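Local atomic coordinates of nuclear import adaptor, Nro1 (Schizosaccharomyces pombe, PDB entry 3MSV), a protein that serves as a nuclear import adaptor that interacts with and directly inhibits Ofd1, probably thereby stabilising the Sre1 N-terminal transcription factor domain when oxygen is scarce. Residues Phe116-Ser121 and Ser166-Ala171; Ser122-Val127 and Glu145-Ala150; Arg154-Leu159 and Leu170-Ala175; Tyr176-Arg181 and Leu232-Ile237. All blocks are in the same frame, centred on the assembly; numbering follows the deposited sequence. Where two conformers were deposited one is given.

Contact 1 of 4, residues Phe116-Ser121 and Ser166-Ala171; sequences FHAAYS and SRLFLA
In the all-helical repeat fold of Nro1, A118 of helix 114-129 meets R167 and L168 in the first turn of helix 166-189, beyond helices 131-134 and 144-158. The short segments run in nearly the same direction, their axes 31° apart and 8.1 Å at closest approach. Alanine at the crossing allows this closeness: the CA atoms of A118 and L168 are only 4.5 Å apart. The methyl of A118 points toward the neighbouring backbone, its CB 3.5 Å from L168 N, and it also touches R167 CB at 3.8 Å. L168 comes in from the flank, laying CD2 alongside the backbone of A118 and, at 4.1 Å, against H117 CB. One turn further on, A171 answers in kind, its CB 3.9 Å from A118 O and equally near S121 OG. The hydroxyl of S121, set anti to the backbone N (chi1 172°), also reaches a water; that water donates to S121 OG and to A171 O, 2.7 Å away, and so bridges the helices. S121 OG is bonded to A151 O of helix 144-158 as well, while the guanidinium of R167 turns away to a salt bridge with D225. The direct contact is thus van der Waals packing of small methyls on backbone and on L168, with one water as the polar link.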
# COMPACT_ATOMS: atom_id res chain seq x y z
N PHE A 116 -2.94 -5.98 22.37
CA PHE A 116 -4.37 -6.22 22.58
C PHE A 116 -5.18 -5.18 21.85
O PHE A 116 -6.14 -5.50 21.16
CB PHE A 116 -4.72 -6.15 24.06
CG PHE A 116 -6.20 -6.01 24.32
CD1 PHE A 116 -6.99 -7.14 24.44
CD2 PHE A 116 -6.79 -4.75 24.43
CE1 PHE A 116 -8.37 -7.03 24.68
CE2 PHE A 116 -8.16 -4.61 24.67
CZ PHE A 116 -8.96 -5.76 24.80
N HIS A 117 -4.82 -3.91 22.02
CA HIS A 117 -5.51 -2.83 21.32
C HIS A 117 -5.36 -2.93 19.80
O HIS A 117 -6.30 -2.60 19.05
CB HIS A 117 -5.03 -1.48 21.84
CG HIS A 117 -5.37 -1.25 23.27
ND1 HIS A 117 -4.47 -1.44 24.30
CD2 HIS A 117 -6.53 -0.89 23.86
CE1 HIS A 117 -5.06 -1.19 25.46
NE2 HIS A 117 -6.31 -0.85 25.21
N ALA A 118 -4.20 -3.41 19.36
CA ALA A 118 -3.88 -3.63 17.95
C ALA A 118 -4.76 -4.70 17.30
O ALA A 118 -5.30 -4.48 16.21
CB ALA A 118 -2.39 -3.99 17.77
N ALA A 119 -4.91 -5.84 17.98
CA ALA A 119 -5.82 -6.89 17.52
C ALA A 119 -7.28 -6.41 17.49
O ALA A 119 -8.00 -6.64 16.52
CB ALA A 119 -5.68 -8.15 18.41
N TYR A 120 -7.70 -5.76 18.56
CA TYR A 120 -9.08 -5.26 18.65
C TYR A 120 -9.30 -4.20 17.53
O TYR A 120 -10.31 -4.23 16.83
CB TYR A 120 -9.28 -4.61 20.03
CG TYR A 120 -10.73 -4.39 20.47
CD1 TYR A 120 -11.02 -4.06 21.79
CD2 TYR A 120 -11.77 -4.51 19.57
CE1 TYR A 120 -12.32 -3.84 22.19
CE2 TYR A 120 -13.07 -4.31 19.96
CZ TYR A 120 -13.34 -3.97 21.27
OH TYR A 120 -14.63 -3.77 21.67
N SER A 121 -8.35 -3.28 17.37
CA SER A 121 -8.46 -2.28 16.32
C SER A 121 -8.57 -2.92 14.94
O SER A 121 -9.42 -2.51 14.13
CB SER A 121 -7.26 -1.30 16.36
OG SER A 121 -7.29 -0.46 15.23
N SER A 166 4.85 -2.48 17.47
CA SER A 166 4.77 -2.74 16.02
C SER A 166 3.38 -2.99 15.46
O SER A 166 2.95 -2.34 14.48
CB SER A 166 5.68 -3.90 15.64
OG SER A 166 7.00 -3.43 15.68
N ARG A 167 2.66 -3.93 16.06
CA ARG A 167 1.34 -4.25 15.57
C ARG A 167 0.39 -3.07 15.70
O ARG A 167 -0.43 -2.85 14.82
CB ARG A 167 0.80 -5.49 16.27
CG ARG A 167 1.61 -6.73 15.91
CD ARG A 167 1.36 -7.92 16.86
NE ARG A 167 1.93 -9.14 16.29
CZ ARG A 167 3.23 -9.41 16.24
NH1 ARG A 167 4.13 -8.57 16.76
NH2 ARG A 167 3.64 -10.54 15.66
N LEU A 168 0.55 -2.29 16.77
CA LEU A 168 -0.28 -1.10 17.00
C LEU A 168 -0.00 -0.07 15.92
O LEU A 168 -0.92 0.51 15.36
CB LEU A 168 0.04 -0.49 18.37
CG LEU A 168 -0.99 0.10 19.35
CD1 LEU A 168 -0.61 1.50 19.89
CD2 LEU A 168 -2.49 -0.04 19.01
N PHE A 169 1.27 0.15 15.61
CA PHE A 169 1.59 1.14 14.58
C PHE A 169 0.96 0.74 13.24
O PHE A 169 0.40 1.56 12.52
CB PHE A 169 3.11 1.34 14.48
CG PHE A 169 3.69 2.19 15.59
CD1 PHE A 169 2.92 2.51 16.70
CD2 PHE A 169 4.99 2.67 15.51
CE1 PHE A 169 3.43 3.31 17.72
CE2 PHE A 169 5.52 3.47 16.53
CZ PHE A 169 4.74 3.78 17.64
N LEU A 170 1.03 -0.54 12.92
CA LEU A 170 0.44 -1.05 11.69
C LEU A 170 -1.07 -0.86 11.70
O LEU A 170 -1.65 -0.40 10.71
CB LEU A 170 0.80 -2.53 11.48
CG LEU A 170 0.25 -3.25 10.24
CD1 LEU A 170 0.66 -2.52 8.95
CD2 LEU A 170 0.72 -4.72 10.21
N ALA A 171 -1.71 -1.18 12.83
CA ALA A 171 -3.16 -1.00 12.95
C ALA A 171 -3.56 0.46 12.78
O ALA A 171 -4.55 0.77 12.13
CB ALA A 171 -3.67 -1.53 14.29
O HOH W 1 -6.69 -0.88 12.45

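Contact 2 of 4, residues Ser122-Val127 and Glu145-Ala150; sequences SALLAV and ESYIDA
Y147 lays one face of its ring against V127, and L124 approaches the same tyrosine from another direction. V127 CG1 sits almost exactly over the ring, 3.7 Å from the centroid of Y147 and 7° off the ring normal, a CH-pi contact of nearly ideal placement. The valine's chi1 of 178° turns CG1 over the ring, and its CB lies 3.6 Å from Y147 CD2, which brings both the branch point and one methyl onto the aromatic surface. L124 lies roughly at right angles to the tyrosine side chain; its CD2 touches Y147 CD2 at 3.8 Å, near the CE2 side of the ring. The backbone takes part too, for L124 O stands 3.6 Å from Y147 CB. The other branch of L124 reaches along helix 144-158, where CD1 packs 4.0 Å from A150 CB. On the more buried side, L125 starts out pointing away, but its CD2 returns to meet I148 CG1 at 3.9 Å, the two side chains slanting across one another. Beyond them, L125 and I148 both touch helix 166-189, and V127 continues onto V92 and I96 of helix 85-104. The short segments are almost antiparallel, at 168°, with their axes 7.7 Å apart. Such a close antiparallel pairing of consecutive longer helices, joined through a connection that includes the short helix 131-134, is characteristic of the helical hairpins from which HEAT- and TPR-like repeat proteins are built.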
# COMPACT_ATOMS: atom_id res chain seq x y z
N SER A 122 -7.72 -3.93 14.68
CA SER A 122 -7.71 -4.66 13.41
C SER A 122 -9.06 -5.38 13.17
O SER A 122 -9.60 -5.37 12.06
CB SER A 122 -6.55 -5.67 13.35
OG SER A 122 -5.29 -5.07 13.56
N ALA A 123 -9.61 -5.99 14.21
CA ALA A 123 -10.94 -6.58 14.06
C ALA A 123 -11.94 -5.50 13.68
O ALA A 123 -12.75 -5.69 12.78
CB ALA A 123 -11.38 -7.30 15.33
N LEU A 124 -11.94 -4.38 14.40
CA LEU A 124 -12.90 -3.31 14.05
C LEU A 124 -12.76 -2.82 12.62
O LEU A 124 -13.77 -2.54 11.95
CB LEU A 124 -12.78 -2.12 15.00
CG LEU A 124 -13.30 -2.44 16.42
CD1 LEU A 124 -12.73 -1.43 17.44
CD2 LEU A 124 -14.82 -2.42 16.45
N LEU A 125 -11.54 -2.69 12.15
CA LEU A 125 -11.32 -2.22 10.79
C LEU A 125 -11.84 -3.27 9.81
O LEU A 125 -12.36 -2.95 8.73
CB LEU A 125 -9.82 -2.02 10.53
CG LEU A 125 -9.25 -0.80 9.79
CD1 LEU A 125 -8.05 -1.19 8.90
CD2 LEU A 125 -10.29 0.02 9.03
N ALA A 126 -11.66 -4.54 10.16
CA ALA A 126 -12.11 -5.60 9.25
C ALA A 126 -13.64 -5.59 9.12
O ALA A 126 -14.17 -5.94 8.06
CB ALA A 126 -11.58 -6.99 9.66
N VAL A 127 -14.36 -5.19 10.16
CA VAL A 127 -15.80 -5.03 9.99
C VAL A 127 -16.06 -3.96 8.93
O VAL A 127 -16.93 -4.13 8.06
CB VAL A 127 -16.53 -4.64 11.29
CG1 VAL A 127 -18.04 -4.43 11.03
CG2 VAL A 127 -16.32 -5.67 12.39
N GLU A 145 -17.89 3.73 7.98
CA GLU A 145 -17.02 4.77 8.47
C GLU A 145 -16.93 4.77 9.98
O GLU A 145 -15.88 4.99 10.55
CB GLU A 145 -17.49 6.14 7.99
CG GLU A 145 -16.55 7.22 8.44
CD GLU A 145 -16.85 8.55 7.80
OE1 GLU A 145 -18.00 8.75 7.30
OE2 GLU A 145 -15.93 9.39 7.81
N SER A 146 -18.04 4.50 10.64
CA SER A 146 -18.02 4.43 12.08
C SER A 146 -17.12 3.31 12.60
O SER A 146 -16.51 3.45 13.66
CB SER A 146 -19.43 4.27 12.66
OG SER A 146 -19.33 4.53 14.04
N TYR A 147 -17.03 2.21 11.86
CA TYR A 147 -16.09 1.16 12.25
C TYR A 147 -14.63 1.56 12.04
O TYR A 147 -13.74 1.18 12.83
CB TYR A 147 -16.44 -0.17 11.58
CG TYR A 147 -17.43 -0.93 12.44
CD1 TYR A 147 -18.79 -0.71 12.30
CD2 TYR A 147 -16.99 -1.76 13.46
CE1 TYR A 147 -19.70 -1.35 13.11
CE2 TYR A 147 -17.92 -2.40 14.30
CZ TYR A 147 -19.27 -2.20 14.11
OH TYR A 147 -20.22 -2.81 14.91
N ILE A 148 -14.38 2.34 11.00
CA ILE A 148 -13.04 2.91 10.79
C ILE A 148 -12.68 3.85 11.95
O ILE A 148 -11.59 3.76 12.51
CB ILE A 148 -12.94 3.63 9.41
CG1 ILE A 148 -13.09 2.61 8.28
CG2 ILE A 148 -11.61 4.38 9.27
CD1 ILE A 148 -13.35 3.26 6.88
N ASP A 149 -13.60 4.72 12.32
CA ASP A 149 -13.41 5.63 13.48
C ASP A 149 -13.11 4.83 14.75
O ASP A 149 -12.15 5.12 15.48
CB ASP A 149 -14.66 6.51 13.69
CG ASP A 149 -14.86 7.55 12.56
OD1 ASP A 149 -13.83 7.94 11.96
OD2 ASP A 149 -16.04 7.99 12.29
N ALA A 150 -13.92 3.82 15.03
CA ALA A 150 -13.67 2.94 16.18
C ALA A 150 -12.30 2.28 16.11
O ALA A 150 -11.58 2.23 17.11
CB ALA A 150 -14.77 1.88 16.31

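Contact 3 of 4, residues Arg154-Leu159 and Leu170-Ala175; sequences RAQLGL and LALARA
Segment 154-159, on helix 144-158, and segment 170-175 of the next long helix run in broadly opposite directions, their axes 147° apart and 9.3 Å at closest approach, with A155 facing L172. They belong to a helical hairpin of the repeat fold. G158 N bonds A155 O and, weakly, R154 O. L172 carries most of the packing. Its CG lies anti to its carbonyl carbon (chi1 -83°), which swings the forked end across the gap between the helices so that the two methyls part to different partners. CD2 rests against A155 CB at 3.6 Å and against the aliphatic CG of Q156 at 3.7 Å, where the two side chains cross nearly perpendicularly. Cutting L172 back to an alanine is likely to open a gap between the helices, leaving A155, Q156 and L159 without the branched end they pack on. Next to this, A155 CB and A171 CB meet more loosely, at 4.4 Å, on the side facing helix 114-129, where A155 also touches S121. Q156 offers only its hydrocarbon part to L172, since its chain runs extended beyond CG and carries OE1 to the hydroxyl of Y176, probably in a hydrogen bond, one turn further along helix 166-189. Y212 of helix 198-217 touches both L159 and L172. At L159, the leucines join through single methyls, L159 CD1 and L172 CD1, 3.6 Å apart.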
# COMPACT_ATOMS: atom_id res chain seq x y z
N ARG A 154 -9.70 2.80 18.99
CA ARG A 154 -9.18 1.67 19.75
C ARG A 154 -7.65 1.58 19.66
O ARG A 154 -6.97 1.33 20.66
CB ARG A 154 -9.84 0.36 19.28
CG ARG A 154 -9.22 -0.92 19.85
CD ARG A 154 -9.13 -0.87 21.37
NE ARG A 154 -10.43 -0.58 22.01
CZ ARG A 154 -10.59 -0.41 23.32
NH1 ARG A 154 -9.53 -0.51 24.13
NH2 ARG A 154 -11.79 -0.16 23.82
N ALA A 155 -7.09 1.77 18.47
CA ALA A 155 -5.64 1.71 18.36
C ALA A 155 -4.99 2.86 19.12
O ALA A 155 -3.97 2.70 19.77
CB ALA A 155 -5.22 1.69 16.90
N GLN A 156 -5.60 4.04 19.05
CA GLN A 156 -5.07 5.18 19.80
C GLN A 156 -5.08 4.89 21.30
O GLN A 156 -4.15 5.24 22.00
CB GLN A 156 -5.81 6.46 19.44
CG GLN A 156 -5.47 6.89 18.02
CD GLN A 156 -6.21 8.12 17.57
OE1 GLN A 156 -5.89 8.72 16.53
NE2 GLN A 156 -7.20 8.52 18.32
N LEU A 157 -6.12 4.25 21.79
CA LEU A 157 -6.13 3.84 23.18
C LEU A 157 -4.94 2.97 23.52
O LEU A 157 -4.56 2.88 24.66
CB LEU A 157 -7.42 3.10 23.51
CG LEU A 157 -8.60 4.02 23.79
CD1 LEU A 157 -9.89 3.24 23.65
CD2 LEU A 157 -8.48 4.68 25.18
N GLY A 158 -4.33 2.33 22.53
CA GLY A 158 -3.16 1.49 22.78
C GLY A 158 -1.86 2.26 22.95
O GLY A 158 -0.89 1.75 23.49
N LEU A 159 -1.85 3.50 22.50
CA LEU A 159 -0.64 4.33 22.50
C LEU A 159 -0.04 4.40 23.89
O LEU A 159 1.18 4.50 24.04
CB LEU A 159 -1.00 5.74 22.02
CG LEU A 159 -0.70 6.19 20.59
CD1 LEU A 159 -0.05 5.14 19.70
CD2 LEU A 159 -1.91 6.88 19.94
N LEU A 170 1.03 -0.54 12.92
CA LEU A 170 0.44 -1.05 11.69
C LEU A 170 -1.07 -0.86 11.70
O LEU A 170 -1.65 -0.40 10.71
CB LEU A 170 0.80 -2.53 11.48
CG LEU A 170 0.25 -3.25 10.24
CD1 LEU A 170 0.66 -2.52 8.95
CD2 LEU A 170 0.72 -4.72 10.21
N ALA A 171 -1.71 -1.18 12.83
CA ALA A 171 -3.16 -1.00 12.95
C ALA A 171 -3.56 0.46 12.78
O ALA A 171 -4.55 0.77 12.13
CB ALA A 171 -3.67 -1.53 14.29
N LEU A 172 -2.80 1.35 13.42
CA LEU A 172 -3.06 2.78 13.34
C LEU A 172 -2.97 3.22 11.88
O LEU A 172 -3.89 3.81 11.36
CB LEU A 172 -2.01 3.53 14.15
CG LEU A 172 -2.30 3.62 15.64
CD1 LEU A 172 -1.02 3.98 16.43
CD2 LEU A 172 -3.42 4.66 15.87
N ALA A 173 -1.86 2.89 11.24
CA ALA A 173 -1.63 3.25 9.82
C ALA A 173 -2.72 2.75 8.89
O ALA A 173 -3.21 3.50 8.04
CB ALA A 173 -0.28 2.72 9.35
N ARG A 174 -3.09 1.49 9.05
CA ARG A 174 -4.13 0.90 8.22
C ARG A 174 -5.46 1.62 8.40
O ARG A 174 -6.17 1.90 7.44
CB ARG A 174 -4.28 -0.60 8.54
CG ARG A 174 -3.06 -1.42 8.12
CD ARG A 174 -3.07 -2.86 8.67
NE ARG A 174 -4.40 -3.43 8.78
CZ ARG A 174 -5.07 -3.94 7.76
NH1 ARG A 174 -4.54 -3.94 6.55
NH2 ARG A 174 -6.27 -4.44 7.94
N ALA A 175 -5.81 1.94 9.65
CA ALA A 175 -7.06 2.61 9.94
C ALA A 175 -7.03 4.06 9.46
O ALA A 175 -8.03 4.56 8.94
CB ALA A 175 -7.35 2.57 11.43

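Contact 4 of 4, residues Tyr176-Arg181 and Leu232-Ile237; sequences YLEKVR and LRPLYI
I237 CD1 lies at the edge of the R181 guanidinium, close to its plane, and packs against R181 CB at 4.0 Å. The same flat group holds the E178 carboxylate side-on: NE and NH2 of R181 both donate to one oxygen, E178 OE1, with NH2 at 2.8 Å and the acceptor only 4-5° out of the guanidinium plane. E178 is bent at chi2 (-63°), which folds its carboxylate back toward R181 and turns OE2 to the other segment, 3.6 Å from P234 CG and near I237 CD1. A glutamine in place of E178 would probably weaken the grip on R181 by removing the charge that pairs with it, leaving the guanidinium to rely more on E144. Here, within the helical repeat fold, helix 166-189 packs on helix 235-244 and on the type I turn from L232 to L235, and I237 packs as a knob in a hole formed by L177, E178, V180 and R181. Its CG2 comes within 3.5 Å of L177 O and also meets V180 CG1 at 3.7 Å, the valine and isoleucine side chains passing in opposite directions. L177 covers the turn, its CD1 3.6 Å from P234 O and 3.9 Å from L235 CD1. A209 and L213 of helix 198-217 touch L177 and L235 respectively.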
# COMPACT_ATOMS: atom_id res chain seq x y z
N TYR A 176 -5.89 4.75 9.64
CA TYR A 176 -5.81 6.12 9.14
C TYR A 176 -5.98 6.12 7.63
O TYR A 176 -6.61 7.00 7.06
CB TYR A 176 -4.50 6.80 9.55
CG TYR A 176 -4.42 7.19 11.03
CD1 TYR A 176 -3.28 6.93 11.77
CD2 TYR A 176 -5.48 7.84 11.68
CE1 TYR A 176 -3.19 7.28 13.10
CE2 TYR A 176 -5.39 8.22 13.04
CZ TYR A 176 -4.24 7.92 13.73
OH TYR A 176 -4.09 8.25 15.06
N LEU A 177 -5.45 5.10 6.97
CA LEU A 177 -5.50 5.09 5.52
C LEU A 177 -6.90 4.77 5.01
O LEU A 177 -7.33 5.36 4.01
CB LEU A 177 -4.44 4.17 4.92
CG LEU A 177 -3.02 4.76 5.04
CD1 LEU A 177 -2.00 3.73 4.59
CD2 LEU A 177 -2.86 6.07 4.24
N GLU A 178 -7.63 3.88 5.68
CA GLU A 178 -9.02 3.64 5.29
C GLU A 178 -9.87 4.88 5.53
O GLU A 178 -10.83 5.16 4.80
CB GLU A 178 -9.63 2.45 6.03
CG GLU A 178 -8.98 1.12 5.74
CD GLU A 178 -9.10 0.67 4.29
OE1 GLU A 178 -10.02 1.12 3.55
OE2 GLU A 178 -8.24 -0.15 3.88
N LYS A 179 -9.55 5.64 6.57
CA LYS A 179 -10.27 6.88 6.81
C LYS A 179 -10.06 7.84 5.61
O LYS A 179 -11.01 8.46 5.14
CB LYS A 179 -9.80 7.52 8.11
CG LYS A 179 -10.48 8.81 8.46
CD LYS A 179 -11.95 8.64 8.90
CE LYS A 179 -12.53 9.98 9.43
NZ LYS A 179 -14.02 9.91 9.71
N VAL A 180 -8.83 7.91 5.11
CA VAL A 180 -8.52 8.75 3.95
C VAL A 180 -9.41 8.37 2.78
O VAL A 180 -9.97 9.24 2.12
CB VAL A 180 -7.06 8.59 3.49
CG1 VAL A 180 -6.92 9.12 2.07
CG2 VAL A 180 -6.10 9.32 4.44
N ARG A 181 -9.54 7.06 2.54
CA ARG A 181 -10.32 6.58 1.39
C ARG A 181 -11.75 6.96 1.52
O ARG A 181 -12.39 7.38 0.55
CB ARG A 181 -10.22 5.07 1.21
CG ARG A 181 -10.99 4.55 -0.02
CD ARG A 181 -10.92 3.00 -0.10
NE ARG A 181 -11.21 2.44 1.21
CZ ARG A 181 -12.44 2.35 1.71
NH1 ARG A 181 -13.48 2.73 0.99
NH2 ARG A 181 -12.63 1.85 2.92
N LEU A 232 -0.95 -4.86 4.14
CA LEU A 232 -0.42 -3.63 3.57
C LEU A 232 -1.26 -3.06 2.40
O LEU A 232 -0.92 -2.02 1.82
CB LEU A 232 1.03 -3.81 3.14
CG LEU A 232 2.03 -3.98 4.27
CD1 LEU A 232 3.44 -4.10 3.67
CD2 LEU A 232 1.92 -2.79 5.21
N ARG A 233 -2.36 -3.73 2.07
CA ARG A 233 -3.24 -3.26 1.01
C ARG A 233 -3.60 -1.78 1.14
O ARG A 233 -3.68 -1.07 0.15
CB ARG A 233 -4.51 -4.12 0.97
CG ARG A 233 -5.39 -3.91 -0.26
CD ARG A 233 -5.99 -5.24 -0.72
NE ARG A 233 -6.43 -6.07 0.40
CZ ARG A 233 -7.68 -6.12 0.85
NH1 ARG A 233 -8.61 -5.38 0.26
NH2 ARG A 233 -8.00 -6.89 1.88
N PRO A 234 -3.84 -1.30 2.37
CA PRO A 234 -4.19 0.12 2.50
C PRO A 234 -3.07 1.04 1.97
O PRO A 234 -3.32 2.20 1.65
CB PRO A 234 -4.38 0.31 4.00
CG PRO A 234 -4.81 -1.06 4.50
CD PRO A 234 -3.99 -2.02 3.65
N LEU A 235 -1.85 0.51 1.86
CA LEU A 235 -0.76 1.31 1.28
C LEU A 235 -1.09 1.79 -0.14
O LEU A 235 -0.52 2.77 -0.60
CB LEU A 235 0.54 0.52 1.28
CG LEU A 235 1.61 0.92 2.29
CD1 LEU A 235 1.07 1.53 3.59
CD2 LEU A 235 2.55 -0.24 2.55
N TYR A 236 -2.01 1.11 -0.82
CA TYR A 236 -2.44 1.56 -2.16
C TYR A 236 -3.17 2.91 -2.10
O TYR A 236 -3.08 3.69 -3.04
CB TYR A 236 -3.33 0.53 -2.87
CG TYR A 236 -2.54 -0.59 -3.53
CD1 TYR A 236 -2.51 -1.88 -2.99
CD2 TYR A 236 -1.81 -0.35 -4.71
CE1 TYR A 236 -1.77 -2.91 -3.60
CE2 TYR A 236 -1.07 -1.38 -5.34
CZ TYR A 236 -1.05 -2.66 -4.77
OH TYR A 236 -0.31 -3.67 -5.39
N ILE A 237 -3.90 3.16 -1.02
CA ILE A 237 -4.59 4.42 -0.80
C ILE A 237 -3.57 5.55 -0.70
O ILE A 237 -3.72 6.61 -1.29
CB ILE A 237 -5.42 4.38 0.51
CG1 ILE A 237 -6.49 3.27 0.42
CG2 ILE A 237 -6.06 5.73 0.81
CD1 ILE A 237 -6.96 2.75 1.74

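Contacts 1, 2 and 3 join three helices pairwise: 114-129 with 166-189, 114-129 with 144-158, and 144-158 with 166-189. Contacts 1 and 3 are the buried ones, share A171 and lie 5 Å apart between centres; small alanines and leucine methyls dominate both, though a water bridge belongs to contact 1. Contact 2, nested along the chain within contact 1, is only partly buried and turns to an aromatic face. Contact 4, partly buried although its centre is about 7 Å from the centre of the chain, joins helix 166-189 to helix 235-244 and adds a charged pair beside its apolar knob. K179 links contacts 2 and 4 through salt bridges to E145 and D149.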